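Local coordinates for protein soluble lytic murein transglycosylase (Pseudomonas aeruginosa, PDB 5OHU) that cleaves the glycan strands of peptidoglycan as a lytic transglycosylase, acting both exolytically and endolytically in cell-wall turnover, at residues A[144-149]-A[171-176]; A[128-133]-A[164-169]; A[182-187]-A[198-203]. All blocks are in the same frame, centred on the assembly; numbering follows the deposited sequence.

Contact 1. Residues A[144-149]-A[171-176]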
ATOM      1  N   GLU A 144       7.837  -7.828 -32.075  1.00 41.35           N
ATOM      2  CA  GLU A 144       7.787  -7.091 -30.821  1.00 37.54           C
ATOM      3  C   GLU A 144       6.491  -6.300 -30.693  1.00 25.58           C
ATOM      4  O   GLU A 144       5.988  -6.120 -29.579  1.00 25.76           O
ATOM      5  CB  GLU A 144       8.998  -6.166 -30.693  1.00 44.89           C
ATOM      6  CG  GLU A 144      10.342  -6.889 -30.711  1.00 60.45           C
ATOM      7  CD  GLU A 144      11.011  -6.874 -32.080  1.00 72.13           C
ATOM      8  OE1 GLU A 144      10.353  -7.209 -33.090  1.00 65.49           O
ATOM      9  OE2 GLU A 144      12.206  -6.516 -32.141  1.00 84.73           O
ATOM     10  N   GLY A 145       5.943  -5.828 -31.814  1.00 17.10           N
ATOM     11  CA  GLY A 145       4.691  -5.089 -31.770  1.00 30.30           C
ATOM     12  C   GLY A 145       3.506  -5.973 -31.434  1.00 36.53           C
ATOM     13  O   GLY A 145       2.591  -5.557 -30.715  1.00 25.51           O
ATOM     14  N   TYR A 146       3.504  -7.204 -31.954  1.00 39.12           N
ATOM     15  CA  TYR A 146       2.524  -8.194 -31.522  1.00 30.24           C
ATOM     16  C   TYR A 146       2.645  -8.449 -30.024  1.00 27.49           C
ATOM     17  O   TYR A 146       1.643  -8.472 -29.299  1.00 25.04           O
ATOM     18  CB  TYR A 146       2.692  -9.494 -32.317  1.00 27.47           C
ATOM     19  CG  TYR A 146       2.350  -9.397 -33.803  1.00 30.35           C
ATOM     20  CD1 TYR A 146       1.915  -8.207 -34.365  1.00 29.41           C
ATOM     21  CD2 TYR A 146       2.443 -10.507 -34.631  1.00 33.77           C
ATOM     22  CE1 TYR A 146       1.598  -8.120 -35.702  1.00 30.88           C
ATOM     23  CE2 TYR A 146       2.127 -10.431 -35.972  1.00 33.22           C
ATOM     24  CZ  TYR A 146       1.706  -9.230 -36.504  1.00 39.96           C
ATOM     25  OH  TYR A 146       1.387  -9.128 -37.844  1.00 42.09           O
ATOM     26  N   ALA A 147       3.867  -8.607 -29.525  1.00 25.30           N
ATOM     27  CA  ALA A 147       4.012  -8.844 -28.097  1.00 25.07           C
ATOM     28  C   ALA A 147       3.582  -7.634 -27.280  1.00 28.76           C
ATOM     29  O   ALA A 147       3.093  -7.788 -26.158  1.00 34.25           O
ATOM     30  CB  ALA A 147       5.447  -9.224 -27.761  1.00 22.27           C
ATOM     31  N   THR A 148       3.752  -6.424 -27.811  1.00 23.63           N
ATOM     32  CA  THR A 148       3.262  -5.257 -27.089  1.00 23.11           C
ATOM     33  C   THR A 148       1.739  -5.214 -27.095  1.00 16.81           C
ATOM     34  O   THR A 148       1.116  -4.928 -26.066  1.00 16.91           O
ATOM     35  CB  THR A 148       3.831  -3.975 -27.700  1.00 23.69           C
ATOM     36  OG1 THR A 148       5.260  -4.048 -27.711  1.00 26.73           O
ATOM     37  CG2 THR A 148       3.389  -2.749 -26.894  1.00 17.61           C
ATOM     38  N   SER A 149       1.129  -5.489 -28.250  1.00 20.00           N
ATOM     39  CA  SER A 149      -0.326  -5.526 -28.349  1.00 26.07           C
ATOM     40  C   SER A 149      -0.927  -6.516 -27.357  1.00 19.62           C
ATOM     41  O   SER A 149      -1.848  -6.177 -26.604  1.00 23.63           O
ATOM     42  CB  SER A 149      -0.745  -5.896 -29.774  1.00 26.13           C
ATOM     43  OG  SER A 149      -0.223  -4.990 -30.714  1.00 25.90           O
ATOM     44  N   GLN A 171      -5.545  -6.734 -34.714  1.00 27.67           N
ATOM     45  CA  GLN A 171      -6.639  -7.521 -35.275  1.00 33.20           C
ATOM     46  C   GLN A 171      -6.579  -7.552 -36.799  1.00 38.37           C
ATOM     47  O   GLN A 171      -6.865  -8.583 -37.416  1.00 37.58           O
ATOM     48  CB  GLN A 171      -7.973  -6.948 -34.802  1.00 29.99           C
ATOM     49  CG  GLN A 171      -9.201  -7.638 -35.355  1.00 33.82           C
ATOM     50  CD  GLN A 171     -10.475  -6.971 -34.889  1.00 45.20           C
ATOM     51  OE1 GLN A 171     -10.563  -5.743 -34.836  1.00 53.37           O
ATOM     52  NE2 GLN A 171     -11.466  -7.776 -34.522  1.00 45.34           N
ATOM     53  N   GLY A 172      -6.224  -6.427 -37.423  1.00 38.08           N
ATOM     54  CA  GLY A 172      -6.128  -6.387 -38.871  1.00 37.27           C
ATOM     55  C   GLY A 172      -5.072  -7.323 -39.420  1.00 34.54           C
ATOM     56  O   GLY A 172      -5.177  -7.786 -40.556  1.00 34.77           O
ATOM     57  N   GLU A 173      -4.041  -7.615 -38.633  1.00 39.59           N
ATOM     58  CA  GLU A 173      -3.006  -8.547 -39.047  1.00 36.68           C
ATOM     59  C   GLU A 173      -3.257  -9.955 -38.524  1.00 39.93           C
ATOM     60  O   GLU A 173      -2.321 -10.758 -38.443  1.00 39.48           O
ATOM     61  CB  GLU A 173      -1.636  -8.030 -38.618  1.00 46.89           C
ATOM     62  CG  GLU A 173      -1.339  -6.657 -39.206  1.00 60.06           C
ATOM     63  CD  GLU A 173       0.103  -6.242 -39.044  1.00 74.75           C
ATOM     64  OE1 GLU A 173       0.948  -7.131 -38.808  1.00 77.83           O
ATOM     65  OE2 GLU A 173       0.388  -5.026 -39.146  1.00 78.43           O
ATOM     66  N   GLY A 174      -4.507 -10.260 -38.159  1.00 37.75           N
ATOM     67  CA  GLY A 174      -4.931 -11.624 -37.904  1.00 37.93           C
ATOM     68  C   GLY A 174      -4.490 -12.210 -36.588  1.00 37.89           C
ATOM     69  O   GLY A 174      -4.438 -13.431 -36.450  1.00 42.33           O
ATOM     70  N   GLN A 175      -4.177 -11.375 -35.606  1.00 38.62           N
ATOM     71  CA  GLN A 175      -3.625 -11.865 -34.353  1.00 30.62           C
ATOM     72  C   GLN A 175      -4.653 -12.009 -33.250  1.00 26.28           C
ATOM     73  O   GLN A 175      -4.351 -12.628 -32.230  1.00 31.70           O
ATOM     74  CB  GLN A 175      -2.525 -10.928 -33.868  1.00 30.95           C
ATOM     75  CG  GLN A 175      -1.445 -10.728 -34.889  1.00 38.92           C
ATOM     76  CD  GLN A 175      -0.861 -12.047 -35.350  1.00 36.40           C
ATOM     77  OE1 GLN A 175      -0.940 -12.390 -36.531  1.00 40.18           O
ATOM     78  NE2 GLN A 175      -0.280 -12.799 -34.419  1.00 22.62           N
ATOM     79  N   LEU A 176      -5.842 -11.442 -33.407  1.00 30.08           N
ATOM     80  CA  LEU A 176      -6.812 -11.421 -32.315  1.00 34.18           C
ATOM     81  C   LEU A 176      -7.702 -12.652 -32.439  1.00 29.61           C
ATOM     82  O   LEU A 176      -8.782 -12.628 -33.027  1.00 35.70           O
ATOM     83  CB  LEU A 176      -7.613 -10.126 -32.336  1.00 28.88           C
ATOM     84  CG  LEU A 176      -8.653 -10.044 -31.220  1.00 30.37           C
ATOM     85  CD1 LEU A 176      -7.976 -10.055 -29.867  1.00 32.85           C
ATOM     86  CD2 LEU A 176      -9.503  -8.812 -31.395  1.00 33.03           C
TER
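Y146 lays one face of its ring against the side chain of Q175, and this stack is the main packing of the contact. Q175 CG sits over the centre of the Y146 ring, 3.8 Å from its centroid and 11° off the ring normal. This is a CH-pi contact. Beyond CG the Q175 chain bends. The bend lays the flat amide over the same aromatic surface, with ring and amide planes 13° apart. Q175 CD comes within 3.5 Å of Y146 CE2.

E173 meets the far end of the tyrosine. Its CB lies 3.3 Å from Y146 OH, and its carboxylate is turned steeply, 72°, from the ring plane. The carboxylate stands at the ring edge, but its spacing to the phenol oxygen is too short in the model to be trusted. The charge of E173 is met by a salt bridge from its OE2 to K142.

The backbone turn sets both partners in place. G174, with positive phi, is the C-prime residue of a Schellman motif: G174 N bonds to Q171 O at 3.0 Å, and Q175 N bonds to W170 O.

The contact lies at the protein surface. It joins helix 142-153 to the C-terminal end of helix 161-172. Y146 also touches L137 of helix 126-138, while S149 packs on L166 and W170 of helix 161-172.

Contact 2. Residues A[128-133]-A[164-169]; sequences LDCLYG and DTLFGL. With PO4 (phosphate ion), chain F.
C130 and L166 meet where two helices of an all-helical superhelix, 126-138 and 161-172, pack side by side. The segments run in roughly the same direction. Their closest CA atoms are those of C130 and L166, 6.2 Å apart.

L166 bridges C130 and G133. Its CG is anti to the backbone N (chi1 179°), which sends both methyls onto the facing helix. CD1 reaches the backbone of G133, 3.4 Å from G133 C. CD2 lies beside C130, 3.9 Å from C130 O and 4.2 Å from C130 SG. Since G133 has no side chain, the leucine can press directly on the main chain there. The three residues are buried. The leucine methyls make van der Waals contact with main chain as well as with C130 SG.

A covalent link reinforces the pair. C130 SG forms a disulfide with C163, the residue just before segment 164-169, so the two helices are tied close to the point where L166 packs. L152 of helix 142-153 touches both C130 and L166 and closes the core from a third helix.

Y132 extends away from L166. Its OH donates a hydrogen bond to phosphate O1 at 2.8 Å, and this oxygen stands at the ring edge. The ion probably comes from the crystallisation liquor. The Y132 ring also stacks with that of Y119.

Close packing of a helix with the next but one, with an intervening helix sharing the core, is characteristic of alpha-alpha superhelices such as the ring-shaped helical part of Slt70-like transglycosylases.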
ATOM      1  N   LEU A 128       1.113   5.906 -24.079  1.00 19.04           N
ATOM      2  CA  LEU A 128       2.383   5.924 -24.794  1.00 19.01           C
ATOM      3  C   LEU A 128       2.824   4.512 -25.176  1.00 15.14           C
ATOM      4  O   LEU A 128       3.332   4.288 -26.282  1.00 20.66           O
ATOM      5  CB  LEU A 128       3.455   6.615 -23.942  1.00 16.84           C
ATOM      6  CG  LEU A 128       3.221   8.054 -23.503  1.00 15.79           C
ATOM      7  CD1 LEU A 128       4.281   8.459 -22.500  1.00 21.87           C
ATOM      8  CD2 LEU A 128       3.227   9.007 -24.702  1.00 16.08           C
ATOM      9  N   ASP A 129       2.643   3.550 -24.272  1.00 15.40           N
ATOM     10  CA  ASP A 129       2.930   2.158 -24.605  1.00 19.91           C
ATOM     11  C   ASP A 129       2.179   1.732 -25.859  1.00 15.81           C
ATOM     12  O   ASP A 129       2.740   1.074 -26.742  1.00 18.19           O
ATOM     13  CB  ASP A 129       2.574   1.245 -23.425  1.00 19.87           C
ATOM     14  CG  ASP A 129       3.326   1.607 -22.151  1.00 27.05           C
ATOM     15  OD1 ASP A 129       4.287   2.412 -22.213  1.00 28.75           O
ATOM     16  OD2 ASP A 129       2.961   1.071 -21.080  1.00 31.25           O
ATOM     17  N   CYS A 130       0.920   2.139 -25.983  1.00 15.85           N
ATOM     18  CA  CYS A 130       0.158   1.759 -27.172  1.00 14.61           C
ATOM     19  C   CYS A 130       0.666   2.463 -28.417  1.00 20.61           C
ATOM     20  O   CYS A 130       0.807   1.829 -29.471  1.00 19.25           O
ATOM     21  CB  CYS A 130      -1.319   2.028 -26.935  1.00 18.32           C
ATOM     22  SG  CYS A 130      -1.938   0.703 -25.850  1.00 34.40           S
ATOM     23  N   LEU A 131       0.977   3.765 -28.310  1.00 15.06           N
ATOM     24  CA  LEU A 131       1.616   4.456 -29.424  1.00 15.33           C
ATOM     25  C   LEU A 131       2.936   3.787 -29.784  1.00 16.34           C
ATOM     26  O   LEU A 131       3.289   3.693 -30.963  1.00 16.13           O
ATOM     27  CB  LEU A 131       1.825   5.927 -29.064  1.00 15.56           C
ATOM     28  CG  LEU A 131       0.510   6.706 -28.935  1.00 20.15           C
ATOM     29  CD1 LEU A 131       0.743   8.090 -28.355  1.00 15.81           C
ATOM     30  CD2 LEU A 131      -0.131   6.804 -30.300  1.00 15.63           C
ATOM     31  N   TYR A 132       3.677   3.296 -28.783  1.00 15.37           N
ATOM     32  CA  TYR A 132       4.943   2.628 -29.087  1.00 15.49           C
ATOM     33  C   TYR A 132       4.713   1.320 -29.829  1.00 16.54           C
ATOM     34  O   TYR A 132       5.450   0.995 -30.770  1.00 15.56           O
ATOM     35  CB  TYR A 132       5.739   2.386 -27.807  1.00 16.60           C
ATOM     36  CG  TYR A 132       7.104   1.797 -28.046  1.00 20.86           C
ATOM     37  CD1 TYR A 132       8.064   2.484 -28.802  1.00 17.97           C
ATOM     38  CD2 TYR A 132       7.439   0.547 -27.513  1.00 21.68           C
ATOM     39  CE1 TYR A 132       9.332   1.937 -29.020  1.00 18.83           C
ATOM     40  CE2 TYR A 132       8.698  -0.012 -27.710  1.00 26.42           C
ATOM     41  CZ  TYR A 132       9.641   0.685 -28.455  1.00 30.96           C
ATOM     42  OH  TYR A 132      10.879   0.118 -28.644  1.00 32.11           O
ATOM     43  N   GLY A 133       3.698   0.553 -29.420  1.00 16.53           N
ATOM     44  CA  GLY A 133       3.326  -0.623 -30.194  1.00 15.05           C
ATOM     45  C   GLY A 133       2.997  -0.292 -31.639  1.00 15.20           C
ATOM     46  O   GLY A 133       3.406  -1.007 -32.559  1.00 27.56           O
ATOM     47  N   ASP A 164      -6.907   1.163 -28.610  1.00 24.23           N
ATOM     48  CA  ASP A 164      -7.903   0.732 -29.586  1.00 36.58           C
ATOM     49  C   ASP A 164      -7.333   0.748 -31.001  1.00 27.66           C
ATOM     50  O   ASP A 164      -7.572  -0.172 -31.793  1.00 26.07           O
ATOM     51  CB  ASP A 164      -9.139   1.624 -29.498  1.00 52.29           C
ATOM     52  CG  ASP A 164     -10.404   0.875 -29.792  1.00 68.77           C
ATOM     53  OD1 ASP A 164     -10.878   0.154 -28.890  1.00 69.15           O
ATOM     54  OD2 ASP A 164     -10.912   0.990 -30.928  1.00 78.57           O
ATOM     55  N   THR A 165      -6.543   1.771 -31.326  1.00 16.59           N
ATOM     56  CA  THR A 165      -5.895   1.819 -32.633  1.00 22.62           C
ATOM     57  C   THR A 165      -4.899   0.672 -32.797  1.00 24.39           C
ATOM     58  O   THR A 165      -4.862  -0.000 -33.834  1.00 27.31           O
ATOM     59  CB  THR A 165      -5.197   3.164 -32.795  1.00 23.96           C
ATOM     60  OG1 THR A 165      -6.189   4.182 -32.937  1.00 28.40           O
ATOM     61  CG2 THR A 165      -4.280   3.154 -34.016  1.00 16.96           C
ATOM     62  N   LEU A 166      -4.080   0.438 -31.773  1.00 21.24           N
ATOM     63  CA  LEU A 166      -3.127  -0.667 -31.807  1.00 20.13           C
ATOM     64  C   LEU A 166      -3.845  -1.998 -31.965  1.00 18.68           C
ATOM     65  O   LEU A 166      -3.484  -2.813 -32.825  1.00 21.77           O
ATOM     66  CB  LEU A 166      -2.295  -0.664 -30.525  1.00 14.54           C
ATOM     67  CG  LEU A 166      -1.259  -1.781 -30.379  1.00 23.18           C
ATOM     68  CD1 LEU A 166      -0.162  -1.637 -31.434  1.00 14.75           C
ATOM     69  CD2 LEU A 166      -0.662  -1.754 -28.988  1.00 14.40           C
ATOM     70  N   PHE A 167      -4.863  -2.233 -31.131  1.00 14.41           N
ATOM     71  CA  PHE A 167      -5.626  -3.472 -31.214  1.00 15.03           C
ATOM     72  C   PHE A 167      -6.227  -3.632 -32.601  1.00 17.03           C
ATOM     73  O   PHE A 167      -6.212  -4.730 -33.163  1.00 19.42           O
ATOM     74  CB  PHE A 167      -6.737  -3.499 -30.155  1.00 14.20           C
ATOM     75  CG  PHE A 167      -6.239  -3.398 -28.728  1.00 23.87           C
ATOM     76  CD1 PHE A 167      -4.927  -3.754 -28.395  1.00 19.27           C
ATOM     77  CD2 PHE A 167      -7.097  -2.935 -27.720  1.00 14.95           C
ATOM     78  CE1 PHE A 167      -4.474  -3.652 -27.087  1.00 18.71           C
ATOM     79  CE2 PHE A 167      -6.670  -2.841 -26.420  1.00 17.82           C
ATOM     80  CZ  PHE A 167      -5.342  -3.204 -26.087  1.00 15.93           C
ATOM     81  N   GLY A 168      -6.765  -2.536 -33.159  1.00 19.40           N
ATOM     82  CA  GLY A 168      -7.234  -2.551 -34.539  1.00 17.90           C
ATOM     83  C   GLY A 168      -6.171  -2.998 -35.527  1.00 24.02           C
ATOM     84  O   GLY A 168      -6.433  -3.814 -36.415  1.00 27.64           O
ATOM     85  N   LEU A 169      -4.960  -2.447 -35.413  1.00 30.82           N
ATOM     86  CA  LEU A 169      -3.893  -2.886 -36.310  1.00 34.95           C
ATOM     87  C   LEU A 169      -3.571  -4.350 -36.081  1.00 34.07           C
ATOM     88  O   LEU A 169      -3.371  -5.117 -37.030  1.00 34.49           O
ATOM     89  CB  LEU A 169      -2.642  -2.043 -36.108  1.00 28.11           C
ATOM     90  CG  LEU A 169      -2.795  -0.583 -36.488  1.00 34.51           C
ATOM     91  CD1 LEU A 169      -1.566   0.174 -36.000  1.00 40.42           C
ATOM     92  CD2 LEU A 169      -2.968  -0.458 -37.998  1.00 26.11           C
TER
HETATM   93  P   PO4 F 705      13.810   1.128 -31.295  1.00102.97           P
HETATM   94  O1  PO4 F 705      12.394   0.864 -30.839  1.00102.53           O
HETATM   95  O2  PO4 F 705      13.807   2.022 -32.514  1.00 91.92           O
HETATM   96  O3  PO4 F 705      14.494  -0.176 -31.641  1.00103.45           O
HETATM   97  O4  PO4 F 705      14.550   1.801 -30.164  1.00107.37           O

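Contact 3. Residues A[182-187]-A[198-203]. With PO4 (phosphate ion), chain B.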
ATOM      1  N   TRP A 182     -11.285 -14.495 -25.342  1.00 23.46           N
ATOM      2  CA  TRP A 182     -11.707 -15.235 -24.160  1.00 17.75           C
ATOM      3  C   TRP A 182     -10.838 -14.914 -22.945  1.00 18.80           C
ATOM      4  O   TRP A 182     -11.360 -14.621 -21.865  1.00 19.35           O
ATOM      5  CB  TRP A 182     -11.693 -16.733 -24.461  1.00 24.03           C
ATOM      6  CG  TRP A 182     -12.152 -17.580 -23.299  1.00 22.15           C
ATOM      7  CD1 TRP A 182     -11.357 -18.253 -22.424  1.00 23.38           C
ATOM      8  CD2 TRP A 182     -13.504 -17.823 -22.888  1.00 16.68           C
ATOM      9  NE1 TRP A 182     -12.131 -18.914 -21.493  1.00 31.14           N
ATOM     10  CE2 TRP A 182     -13.451 -18.670 -21.758  1.00 24.83           C
ATOM     11  CE3 TRP A 182     -14.751 -17.420 -23.370  1.00 18.79           C
ATOM     12  CZ2 TRP A 182     -14.605 -19.120 -21.099  1.00 23.57           C
ATOM     13  CZ3 TRP A 182     -15.897 -17.862 -22.714  1.00 14.81           C
ATOM     14  CH2 TRP A 182     -15.817 -18.706 -21.593  1.00 15.32           C
ATOM     15  N   LYS A 183      -9.505 -14.959 -23.102  1.00 21.19           N
ATOM     16  CA  LYS A 183      -8.630 -14.606 -21.987  1.00 14.90           C
ATOM     17  C   LYS A 183      -8.968 -13.238 -21.425  1.00 23.16           C
ATOM     18  O   LYS A 183      -8.995 -13.046 -20.202  1.00 27.06           O
ATOM     19  CB  LYS A 183      -7.164 -14.567 -22.403  1.00 22.77           C
ATOM     20  CG  LYS A 183      -6.317 -15.799 -22.329  1.00 33.43           C
ATOM     21  CD  LYS A 183      -6.384 -16.545 -23.592  1.00 49.25           C
ATOM     22  CE  LYS A 183      -5.271 -17.577 -23.673  1.00 54.71           C
ATOM     23  NZ  LYS A 183      -5.149 -18.269 -22.347  1.00 60.52           N
ATOM     24  N   ARG A 184      -9.165 -12.252 -22.297  1.00 21.38           N
ATOM     25  CA  ARG A 184      -9.407 -10.919 -21.776  1.00 16.28           C
ATOM     26  C   ARG A 184     -10.769 -10.847 -21.102  1.00 13.00           C
ATOM     27  O   ARG A 184     -10.936 -10.162 -20.086  1.00 19.63           O
ATOM     28  CB  ARG A 184      -9.294  -9.869 -22.883  1.00 13.18           C
ATOM     29  CG  ARG A 184      -9.224  -8.464 -22.297  1.00 19.36           C
ATOM     30  CD  ARG A 184      -9.357  -7.380 -23.333  1.00 17.85           C
ATOM     31  NE  ARG A 184      -9.265  -6.079 -22.702  1.00 20.73           N
ATOM     32  CZ  ARG A 184      -9.470  -4.916 -23.318  1.00 19.54           C
ATOM     33  NH1 ARG A 184      -9.782  -4.874 -24.609  1.00 14.84           N
ATOM     34  NH2 ARG A 184      -9.360  -3.792 -22.634  1.00 16.75           N
ATOM     35  N   LEU A 185     -11.756 -11.543 -21.659  1.00 19.16           N
ATOM     36  CA  LEU A 185     -13.055 -11.652 -21.006  1.00 16.16           C
ATOM     37  C   LEU A 185     -12.896 -12.134 -19.573  1.00 18.27           C
ATOM     38  O   LEU A 185     -13.452 -11.545 -18.642  1.00 16.98           O
ATOM     39  CB  LEU A 185     -13.939 -12.590 -21.826  1.00 25.82           C
ATOM     40  CG  LEU A 185     -15.338 -13.058 -21.412  1.00 29.81           C
ATOM     41  CD1 LEU A 185     -16.062 -12.073 -20.563  1.00 19.85           C
ATOM     42  CD2 LEU A 185     -16.130 -13.307 -22.695  1.00 29.14           C
ATOM     43  N   LYS A 186     -12.099 -13.181 -19.373  1.00 25.62           N
ATOM     44  CA  LYS A 186     -11.883 -13.712 -18.035  1.00 23.42           C
ATOM     45  C   LYS A 186     -11.280 -12.646 -17.119  1.00 29.25           C
ATOM     46  O   LYS A 186     -11.754 -12.436 -15.988  1.00 19.12           O
ATOM     47  CB  LYS A 186     -10.991 -14.946 -18.147  1.00 19.82           C
ATOM     48  CG  LYS A 186     -10.790 -15.750 -16.886  1.00 32.95           C
ATOM     49  CD  LYS A 186     -10.029 -17.044 -17.198  1.00 40.09           C
ATOM     50  CE  LYS A 186      -9.077 -17.427 -16.071  1.00 48.11           C
ATOM     51  NZ  LYS A 186      -8.424 -18.745 -16.306  1.00 50.11           N
ATOM     52  N   LEU A 187     -10.269 -11.922 -17.618  1.00 24.05           N
ATOM     53  CA  LEU A 187      -9.641 -10.860 -16.837  1.00 17.38           C
ATOM     54  C   LEU A 187     -10.628  -9.750 -16.518  1.00 18.57           C
ATOM     55  O   LEU A 187     -10.595  -9.179 -15.420  1.00 18.87           O
ATOM     56  CB  LEU A 187      -8.450 -10.288 -17.602  1.00 18.09           C
ATOM     57  CG  LEU A 187      -7.334 -11.295 -17.821  1.00 21.73           C
ATOM     58  CD1 LEU A 187      -6.268 -10.746 -18.769  1.00 17.43           C
ATOM     59  CD2 LEU A 187      -6.736 -11.638 -16.467  1.00 17.31           C
ATOM     60  N   SER A 198     -18.910  -8.030 -21.088  1.00 15.78           N
ATOM     61  CA  SER A 198     -20.053  -8.328 -21.940  1.00 30.27           C
ATOM     62  C   SER A 198     -19.802  -7.901 -23.377  1.00 30.96           C
ATOM     63  O   SER A 198     -20.264  -8.571 -24.307  1.00 38.98           O
ATOM     64  CB  SER A 198     -21.314  -7.659 -21.395  1.00 27.56           C
ATOM     65  OG  SER A 198     -21.691  -8.243 -20.162  1.00 37.73           O
ATOM     66  N   HIS A 199     -19.073  -6.803 -23.583  1.00 25.01           N
ATOM     67  CA  HIS A 199     -18.687  -6.425 -24.940  1.00 20.35           C
ATOM     68  C   HIS A 199     -17.744  -7.459 -25.553  1.00 24.68           C
ATOM     69  O   HIS A 199     -17.908  -7.846 -26.718  1.00 25.40           O
ATOM     70  CB  HIS A 199     -18.054  -5.042 -24.927  1.00 27.58           C
ATOM     71  CG  HIS A 199     -19.042  -3.937 -24.732  1.00 50.53           C
ATOM     72  ND1 HIS A 199     -18.772  -2.819 -23.971  1.00 60.07           N
ATOM     73  CD2 HIS A 199     -20.301  -3.777 -25.203  1.00 61.18           C
ATOM     74  CE1 HIS A 199     -19.823  -2.020 -23.977  1.00 67.09           C
ATOM     75  NE2 HIS A 199     -20.765  -2.577 -24.718  1.00 69.31           N
ATOM     76  N   LEU A 200     -16.753  -7.927 -24.786  1.00 17.44           N
ATOM     77  CA  LEU A 200     -15.925  -9.025 -25.277  1.00 22.62           C
ATOM     78  C   LEU A 200     -16.765 -10.261 -25.564  1.00 25.03           C
ATOM     79  O   LEU A 200     -16.526 -10.963 -26.551  1.00 29.83           O
ATOM     80  CB  LEU A 200     -14.813  -9.345 -24.276  1.00 17.36           C
ATOM     81  CG  LEU A 200     -13.834  -8.188 -24.033  1.00 17.97           C
ATOM     82  CD1 LEU A 200     -12.929  -8.501 -22.863  1.00 15.76           C
ATOM     83  CD2 LEU A 200     -12.976  -7.953 -25.252  1.00 16.10           C
ATOM     84  N   ALA A 201     -17.764 -10.532 -24.721  1.00 18.96           N
ATOM     85  CA  ALA A 201     -18.593 -11.715 -24.914  1.00 25.83           C
ATOM     86  C   ALA A 201     -19.348 -11.653 -26.236  1.00 31.52           C
ATOM     87  O   ALA A 201     -19.495 -12.672 -26.927  1.00 32.48           O
ATOM     88  CB  ALA A 201     -19.563 -11.869 -23.738  1.00 23.31           C
ATOM     89  N   GLN A 202     -19.811 -10.462 -26.620  1.00 33.15           N
ATOM     90  CA  GLN A 202     -20.481 -10.273 -27.905  1.00 39.77           C
ATOM     91  C   GLN A 202     -19.538 -10.389 -29.091  1.00 38.87           C
ATOM     92  O   GLN A 202     -19.995 -10.342 -30.238  1.00 49.29           O
ATOM     93  CB  GLN A 202     -21.176  -8.910 -27.944  1.00 43.02           C
ATOM     94  CG  GLN A 202     -22.429  -8.832 -27.085  1.00 55.37           C
ATOM     95  CD  GLN A 202     -22.891  -7.407 -26.859  1.00 71.19           C
ATOM     96  OE1 GLN A 202     -22.142  -6.454 -27.082  1.00 76.84           O
ATOM     97  NE2 GLN A 202     -24.131  -7.251 -26.415  1.00 77.10           N
ATOM     98  N   ARG A 203     -18.242 -10.544 -28.857  1.00 33.55           N
ATOM     99  CA  ARG A 203     -17.272 -10.649 -29.935  1.00 32.60           C
ATOM    100  C   ARG A 203     -16.695 -12.048 -30.057  1.00 33.42           C
ATOM    101  O   ARG A 203     -15.711 -12.239 -30.775  1.00 39.10           O
ATOM    102  CB  ARG A 203     -16.156  -9.628 -29.732  1.00 39.68           C
ATOM    103  CG  ARG A 203     -16.655  -8.189 -29.679  1.00 50.35           C
ATOM    104  CD  ARG A 203     -15.497  -7.243 -29.445  1.00 58.42           C
ATOM    105  NE  ARG A 203     -14.428  -7.507 -30.401  1.00 62.43           N
ATOM    106  CZ  ARG A 203     -13.233  -6.933 -30.371  1.00 59.88           C
ATOM    107  NH1 ARG A 203     -12.939  -6.051 -29.424  1.00 58.75           N
ATOM    108  NH2 ARG A 203     -12.335  -7.247 -31.294  1.00 55.70           N
TER
HETATM  109  P   PO4 B 701     -10.501  -1.206 -25.300  1.00 47.47           P
HETATM  110  O1  PO4 B 701     -11.875  -0.591 -25.347  1.00 51.20           O
HETATM  111  O2  PO4 B 701     -10.057  -1.333 -23.867  1.00 34.88           O
HETATM  112  O3  PO4 B 701     -10.548  -2.554 -25.978  1.00 47.35           O
HETATM  113  O4  PO4 B 701      -9.521  -0.325 -26.036  1.00 56.00           O
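L185 and L200 face each other inside a helical hairpin, formed by helices 178-190 and 194-201 of the alpha superhelix. The two segments run roughly antiparallel, with their CA atoms closest at this pair.

Apolar packing holds the hairpin together. L185 CB lies 4.2 Å from L200 CB. A chi1 of 175° swings the L185 branch over to A201, and L185 CD2 lies 3.7 Å from A201 CA. L200 CD1 slots against the backbone between R184 and L185, 3.5 Å from L185 N. The same methyl rests on the aliphatic part of R184, 3.7 Å from R184 CG, and the two side chains cross at about a right angle. L204 also packs on L185.

Polar bonds gather at the end of R184. Its chain is extended from CG to NE, which carries the guanidinium beyond the leucine methyls to a phosphate. NE donates to V155 O, NH2 to K157 O, and W153 makes a cation-pi contact. The phosphate, probably from the crystallisation liquor, lies at the guanidinium edge and is also bonded by Q159 N. R184 NH1 donates to phosphate O3 at 2.8 Å (168°), and R184 NH2 to phosphate O2 at 2.8 Å (171°).

How the contacts relate
The three contacts draw on five consecutive helices, from 126-138 to 194-201. Contacts 1 and 2 share helix 161-172, and their centres lie about 9 Å apart. Their segments alternate along the chain, so helices 126-138, 142-153 and 161-172 form one interlocked unit. T148 CG2 of contact 1 lies 3.9 Å from G133 CA of contact 2. Contact 3 comes later in the chain, its centre about 17 Å from that of contact 1 and 19 Å from that of contact 2. Contacts 1 and 3 join neighbouring helices, while contact 2 spans a helix and the next but one. R203 touches Q171 and L176, and R184 touches F167, which links the two groups into a continuous piece of the curved superhelix.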